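Local atomic coordinates of putative sulfatase yidJ (Bacteroides fragilis, PDB entry 2QZU), a protein that probably acts as an arylsulfatase, hydrolysing sulfate esters as a metal-dependent member of the sulfatase family. Residues I130-L135 / S227-H232; H178-Y183 / F193-Q198. All blocks are in the same frame, centred on the assembly; numbering follows the deposited sequence.

Contact 1 is core and contact 2 is more peripheral: the centre of contact 1 lies about 10 Å from that of the chain and all its touching residues are buried, whereas contact 2 lies about 22 Å out and is only partly buried. Contact 1 joins the ends of two neighbouring strands of the large mixed sheet; contact 2 closes a two-stranded hairpin nested within the loop that contact 1 closes. Both carry backbone hydrogen bonds; contact 1 adds a serine hydroxyl and a bridging water, contact 2 aromatic packing and a cation-pi contact. Their centres are about 13 Å apart, and His178 packs against Asn229, Pro230 and His232. Helix 200-213 borders both.

Contact 1. Residues I130-L135 / S227-H232; sequences IGKWHL and SMNPPH
Gly131 and Ser227 form a parallel beta bridge where strands 126-130 and 222-228 end. Two backbone hydrogen bonds define it: Ser227 N to Ile130 O (2.8 Å) and Lys132 N to Ser227 O (3.0 Å). Gly131 CA also comes within 3.2 Å of Ser227 O, a CA-H...O contact, and at its backbone angles a CB would be jammed against Ile130 O and would also run into Ser227 O.

A third hydrogen bond uses a side chain. With OG anti to the backbone N (chi1 180°), the Ser227 hydroxyl reaches Lys132 O at 2.8 Å, in the carbonyl plane on a lone pair; Arg80 also bonds this hydroxyl.

Water joins the far ends. The extended Lys132 chain delivers NZ to a water at 2.7 Å, which donates to Asn229 OD1 at 2.8 Å and sits over the centre of the His232 ring. NZ also pairs with Asp36 and bonds weakly to Ser76, unmodified here but predicted to mature to 3-oxoalanine, which is consistent with a place at the sulfatase active site. Asn229 ND2 bonds to Tyr172 and Asp176.

The chain turns a corner at Gly131 itself, which also bonds to Ile170 and Tyr172 of strand 168-172. Helix 76-85 packs on Lys132 through Arg80, while Met228, a selenomethionine, faces helices 200-213 and 267-299.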
loop_
_atom_site.group_PDB
_atom_site.type_symbol
_atom_site.label_atom_id
_atom_site.label_comp_id
_atom_site.label_asym_id
_atom_site.label_seq_id
_atom_site.Cartn_x
_atom_site.Cartn_y
_atom_site.Cartn_z
ATOM N N ILE A 130 8.940 -8.685 23.358
ATOM C CA ILE A 130 7.880 -8.990 22.404
ATOM C C ILE A 130 7.751 -7.833 21.417
ATOM O O ILE A 130 7.619 -6.683 21.827
ATOM C CB ILE A 130 6.518 -9.165 23.130
ATOM C CG1 ILE A 130 6.618 -10.271 24.183
ATOM C CG2 ILE A 130 5.423 -9.484 22.123
ATOM C CD1 ILE A 130 5.406 -10.347 25.093
ATOM N N GLY A 131 7.806 -8.129 20.122
ATOM C CA GLY A 131 7.650 -7.064 19.145
ATOM C C GLY A 131 8.821 -6.791 18.229
ATOM O O GLY A 131 9.653 -7.664 17.976
ATOM N N LYS A 132 8.877 -5.557 17.737
ATOM C CA LYS A 132 9.909 -5.102 16.812
ATOM C C LYS A 132 11.251 -4.846 17.493
ATOM O O LYS A 132 11.326 -4.125 18.487
ATOM C CB LYS A 132 9.420 -3.826 16.119
ATOM C CG LYS A 132 10.399 -3.211 15.143
ATOM C CD LYS A 132 9.807 -1.951 14.531
ATOM C CE LYS A 132 10.826 -1.244 13.656
ATOM N NZ LYS A 132 10.287 0.037 13.121
ATOM N N TRP A 133 12.305 -5.440 16.937
ATOM C CA TRP A 133 13.671 -5.313 17.459
ATOM C C TRP A 133 14.469 -4.347 16.575
ATOM O O TRP A 133 15.059 -3.375 17.056
ATOM C CB TRP A 133 14.322 -6.705 17.460
ATOM C CG TRP A 133 15.754 -6.779 17.902
ATOM C CD1 TRP A 133 16.809 -7.261 17.176
ATOM C CD2 TRP A 133 16.278 -6.437 19.192
ATOM N NE1 TRP A 133 17.956 -7.246 17.938
ATOM C CE2 TRP A 133 17.658 -6.746 19.181
ATOM C CE3 TRP A 133 15.714 -5.904 20.360
ATOM C CZ2 TRP A 133 18.486 -6.539 20.292
ATOM C CZ3 TRP A 133 16.539 -5.697 21.472
ATOM C CH2 TRP A 133 17.911 -6.015 21.425
ATOM N N HIS A 134 14.472 -4.637 15.275
ATOM C CA HIS A 134 15.148 -3.845 14.248
ATOM C C HIS A 134 16.583 -3.427 14.579
ATOM O O HIS A 134 16.951 -2.269 14.394
ATOM C CB HIS A 134 14.326 -2.591 13.916
ATOM C CG HIS A 134 14.601 -2.037 12.551
ATOM N ND1 HIS A 134 14.150 -0.795 12.145
ATOM C CD2 HIS A 134 15.268 -2.554 11.493
ATOM C CE1 HIS A 134 14.528 -0.579 10.900
ATOM N NE2 HIS A 134 15.208 -1.631 10.478
ATOM N N LEU A 135 17.390 -4.366 15.067
ATOM C CA LEU A 135 18.776 -4.056 15.393
ATOM C C LEU A 135 19.769 -5.060 14.799
ATOM O O LEU A 135 20.940 -5.087 15.184
ATOM C CB LEU A 135 18.951 -3.964 16.916
ATOM C CG LEU A 135 18.460 -2.645 17.528
ATOM C CD1 LEU A 135 18.391 -2.775 19.044
ATOM C CD2 LEU A 135 19.399 -1.507 17.116
ATOM N N SER A 227 7.298 -3.983 22.241
ATOM C CA SER A 227 7.592 -3.042 21.165
ATOM C C SER A 227 6.572 -3.159 20.033
ATOM O O SER A 227 6.703 -4.010 19.150
ATOM C CB SER A 227 9.007 -3.320 20.645
ATOM O OG SER A 227 9.367 -2.449 19.590
HETATM N N MSE A 228 5.561 -2.293 20.061
HETATM C CA MSE A 228 4.502 -2.312 19.051
HETATM C C MSE A 228 4.872 -1.504 17.815
HETATM O O MSE A 228 5.588 -0.508 17.906
HETATM C CB MSE A 228 3.207 -1.775 19.656
HETATM C CG MSE A 228 2.705 -2.598 20.835
HETATM SE SE MSE A 228 1.177 -1.761 21.687
HETATM C CE MSE A 228 0.743 -3.160 22.960
ATOM N N ASN A 229 4.368 -1.935 16.663
ATOM C CA ASN A 229 4.670 -1.271 15.400
ATOM C C ASN A 229 3.775 -0.055 15.135
ATOM O O ASN A 229 4.278 1.046 14.913
ATOM C CB ASN A 229 4.593 -2.277 14.247
ATOM C CG ASN A 229 5.514 -1.909 13.098
ATOM O OD1 ASN A 229 5.585 -0.750 12.698
ATOM N ND2 ASN A 229 6.223 -2.896 12.562
ATOM N N PRO A 230 2.439 -0.231 15.137
ATOM C CA PRO A 230 1.607 0.955 14.894
ATOM C C PRO A 230 1.943 1.953 16.008
ATOM O O PRO A 230 2.327 1.544 17.099
ATOM C CB PRO A 230 0.184 0.418 15.035
ATOM C CG PRO A 230 0.315 -1.039 14.652
ATOM C CD PRO A 230 1.612 -1.441 15.316
ATOM N N PRO A 231 1.764 3.265 15.770
ATOM C CA PRO A 231 1.253 3.942 14.577
ATOM C C PRO A 231 2.215 4.129 13.400
ATOM O O PRO A 231 2.049 5.059 12.614
ATOM C CB PRO A 231 0.759 5.270 15.132
ATOM C CG PRO A 231 1.780 5.571 16.176
ATOM C CD PRO A 231 1.982 4.237 16.861
ATOM N N HIS A 232 3.216 3.263 13.283
ATOM C CA HIS A 232 4.150 3.337 12.162
ATOM C C HIS A 232 3.347 2.979 10.911
ATOM O O HIS A 232 2.309 2.323 11.008
ATOM C CB HIS A 232 5.306 2.356 12.378
ATOM C CG HIS A 232 6.294 2.318 11.252
ATOM N ND1 HIS A 232 6.152 1.482 10.165
ATOM C CD2 HIS A 232 7.455 2.987 11.063
ATOM C CE1 HIS A 232 7.187 1.635 9.358
ATOM N NE2 HIS A 232 7.992 2.543 9.878
HETATM O O HOH W 1 8.159 -0.496 11.502
#

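Contact 2. Residues H178-Y183 / F193-Q198; sequences HLKPMY and FYYVNQ
Lys180 reaches across to Tyr195, its extended chain crossing the tyrosine obliquely. CE packs 3.6 Å from Tyr195 CB, and NZ lies 4.8 Å from the Tyr195 ring centroid, 23° off the normal, which places it over the face as a cation-pi contact. Asn197 runs beside the lysine, pointing the same way, with ND2 3.7 Å from Lys180 CG. The carbonyl O of Lys180 meets the same Tyr195 ring at its edge, near the ring plane.

Met182, a selenomethionine, shares this face of the hairpin with Tyr195, the two forming a non-hydrogen-bonded antiparallel pair. Met182 CB sits 3.6 Å from Tyr195 CD1, and the same CB also touches Phe193 CD2, obliquely to that ring.

Tyr183 and Tyr194 occupy the opposite face as a hydrogen-bonded pair, with N-H to O bonds in both directions. Tyr194 has CG between its backbone N and carbonyl carbon (chi1 59°), and the ring beyond lies against Tyr183: CD1 comes 3.3 Å from Tyr183 O, and Tyr183 CB makes an off-centre CH-pi contact, 4.3 Å from the Tyr194 centroid and 30° off the normal. Val196 extends this apolar patch, its CG2 4.0 Å from Tyr183 CD2.

Past the paired strands, Val196 N bonds to Pro181 O at 3.0 Å, and Asn197 centres an inverse gamma turn. The hairpin thus rests on a short backbone ladder backed by CA-H...O contacts, with ring packing on both faces. The hydroxyls of Tyr183 and Tyr194 have their polar partners on helix 200-213: Tyr183 OH bonds to Glu204 and Tyr194 OH to Tyr203. Through these polar tips the aromatic pair that packs the hairpin also ties it to that helix.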
loop_
_atom_site.group_PDB
_atom_site.type_symbol
_atom_site.label_atom_id
_atom_site.label_comp_id
_atom_site.label_asym_id
_atom_site.label_seq_id
_atom_site.Cartn_x
_atom_site.Cartn_y
_atom_site.Cartn_z
ATOM N N HIS A 178 0.582 -4.741 9.525
ATOM C CA HIS A 178 0.008 -4.954 10.858
ATOM C C HIS A 178 -1.126 -5.962 11.005
ATOM O O HIS A 178 -1.303 -6.539 12.082
ATOM C CB HIS A 178 -0.468 -3.617 11.426
ATOM C CG HIS A 178 0.561 -2.535 11.364
ATOM N ND1 HIS A 178 0.257 -1.242 10.992
ATOM C CD2 HIS A 178 1.886 -2.545 11.641
ATOM C CE1 HIS A 178 1.351 -0.504 11.042
ATOM N NE2 HIS A 178 2.354 -1.269 11.433
ATOM N N LEU A 179 -1.894 -6.165 9.938
ATOM C CA LEU A 179 -3.029 -7.086 9.972
ATOM C C LEU A 179 -2.646 -8.565 9.950
ATOM O O LEU A 179 -3.469 -9.427 10.256
ATOM C CB LEU A 179 -3.982 -6.782 8.813
ATOM C CG LEU A 179 -4.531 -5.351 8.765
ATOM C CD1 LEU A 179 -5.369 -5.157 7.510
ATOM C CD2 LEU A 179 -5.351 -5.076 10.011
ATOM N N LYS A 180 -1.406 -8.860 9.574
ATOM C CA LYS A 180 -0.915 -10.234 9.556
ATOM C C LYS A 180 0.580 -10.205 9.852
ATOM O O LYS A 180 1.403 -10.508 8.990
ATOM C CB LYS A 180 -1.165 -10.895 8.198
ATOM C CG LYS A 180 -0.855 -12.392 8.200
ATOM C CD LYS A 180 -0.919 -12.996 6.800
ATOM C CE LYS A 180 -0.613 -14.490 6.837
ATOM N NZ LYS A 180 -0.554 -15.101 5.478
ATOM N N PRO A 181 0.951 -9.837 11.088
ATOM C CA PRO A 181 2.351 -9.758 11.511
ATOM C C PRO A 181 3.006 -11.126 11.620
ATOM O O PRO A 181 2.324 -12.146 11.662
ATOM C CB PRO A 181 2.255 -9.062 12.863
ATOM C CG PRO A 181 0.984 -9.630 13.419
ATOM C CD PRO A 181 0.047 -9.555 12.218
HETATM N N MSE A 182 4.335 -11.144 11.641
HETATM C CA MSE A 182 5.064 -12.394 11.794
HETATM C C MSE A 182 6.018 -12.269 12.970
HETATM O O MSE A 182 6.405 -11.161 13.361
HETATM C CB MSE A 182 5.812 -12.776 10.505
HETATM C CG MSE A 182 6.538 -11.652 9.805
HETATM SE SE MSE A 182 8.190 -11.183 10.665
HETATM C CE MSE A 182 8.931 -10.030 9.324
ATOM N N TYR A 183 6.382 -13.411 13.539
ATOM C CA TYR A 183 7.254 -13.449 14.701
ATOM C C TYR A 183 8.069 -14.725 14.735
ATOM O O TYR A 183 7.771 -15.699 14.038
ATOM C CB TYR A 183 6.419 -13.434 15.991
ATOM C CG TYR A 183 5.479 -12.266 16.138
ATOM C CD1 TYR A 183 5.893 -11.088 16.760
ATOM C CD2 TYR A 183 4.186 -12.323 15.622
ATOM C CE1 TYR A 183 5.042 -9.992 16.861
ATOM C CE2 TYR A 183 3.328 -11.234 15.711
ATOM C CZ TYR A 183 3.760 -10.071 16.329
ATOM O OH TYR A 183 2.922 -8.987 16.395
ATOM N N PHE A 193 9.734 -18.676 11.119
ATOM C CA PHE A 193 8.905 -17.651 11.732
ATOM C C PHE A 193 7.466 -18.033 11.393
ATOM O O PHE A 193 7.236 -18.870 10.521
ATOM C CB PHE A 193 9.225 -16.263 11.159
ATOM C CG PHE A 193 9.281 -16.217 9.654
ATOM C CD1 PHE A 193 10.457 -16.534 8.979
ATOM C CD2 PHE A 193 8.155 -15.870 8.916
ATOM C CE1 PHE A 193 10.511 -16.505 7.587
ATOM C CE2 PHE A 193 8.197 -15.840 7.523
ATOM C CZ PHE A 193 9.379 -16.156 6.858
ATOM N N TYR A 194 6.502 -17.434 12.084
ATOM C CA TYR A 194 5.096 -17.730 11.831
ATOM C C TYR A 194 4.283 -16.453 11.717
ATOM O O TYR A 194 4.672 -15.408 12.236
ATOM C CB TYR A 194 4.511 -18.588 12.956
ATOM C CG TYR A 194 4.585 -17.943 14.323
ATOM C CD1 TYR A 194 5.722 -18.080 15.114
ATOM C CD2 TYR A 194 3.521 -17.187 14.823
ATOM C CE1 TYR A 194 5.804 -17.486 16.367
ATOM C CE2 TYR A 194 3.595 -16.584 16.081
ATOM C CZ TYR A 194 4.740 -16.742 16.845
ATOM O OH TYR A 194 4.833 -16.165 18.090
ATOM N N TYR A 195 3.152 -16.546 11.027
ATOM C CA TYR A 195 2.261 -15.410 10.854
ATOM C C TYR A 195 1.075 -15.563 11.799
ATOM O O TYR A 195 0.693 -16.682 12.153
ATOM C CB TYR A 195 1.751 -15.350 9.412
ATOM C CG TYR A 195 2.777 -14.911 8.397
ATOM C CD1 TYR A 195 3.111 -13.564 8.250
ATOM C CD2 TYR A 195 3.419 -15.847 7.581
ATOM C CE1 TYR A 195 4.058 -13.159 7.315
ATOM C CE2 TYR A 195 4.368 -15.450 6.643
ATOM C CZ TYR A 195 4.682 -14.108 6.517
ATOM O OH TYR A 195 5.623 -13.721 5.594
ATOM N N VAL A 196 0.504 -14.435 12.205
ATOM C CA VAL A 196 -0.654 -14.412 13.089
ATOM C C VAL A 196 -1.771 -13.609 12.415
ATOM O O VAL A 196 -1.531 -12.527 11.885
ATOM C CB VAL A 196 -0.307 -13.741 14.440
ATOM C CG1 VAL A 196 -1.533 -13.711 15.332
ATOM C CG2 VAL A 196 0.831 -14.494 15.120
ATOM N N ASN A 197 -2.991 -14.143 12.432
ATOM C CA ASN A 197 -4.131 -13.460 11.824
ATOM C C ASN A 197 -4.826 -12.606 12.877
ATOM O O ASN A 197 -5.973 -12.849 13.246
ATOM C CB ASN A 197 -5.107 -14.486 11.236
ATOM C CG ASN A 197 -4.563 -15.166 9.985
ATOM O OD1 ASN A 197 -5.064 -16.208 9.564
ATOM N ND2 ASN A 197 -3.541 -14.568 9.378
ATOM N N GLN A 198 -4.105 -11.601 13.358
ATOM C CA GLN A 198 -4.600 -10.690 14.380
ATOM C C GLN A 198 -3.763 -9.420 14.296
ATOM O O GLN A 198 -2.606 -9.472 13.881
ATOM C CB GLN A 198 -4.453 -11.342 15.760
ATOM C CG GLN A 198 -4.821 -10.457 16.936
ATOM C CD GLN A 198 -4.984 -11.246 18.225
ATOM O OE1 GLN A 198 -4.184 -12.130 18.534
ATOM N NE2 GLN A 198 -6.026 -10.929 18.986
#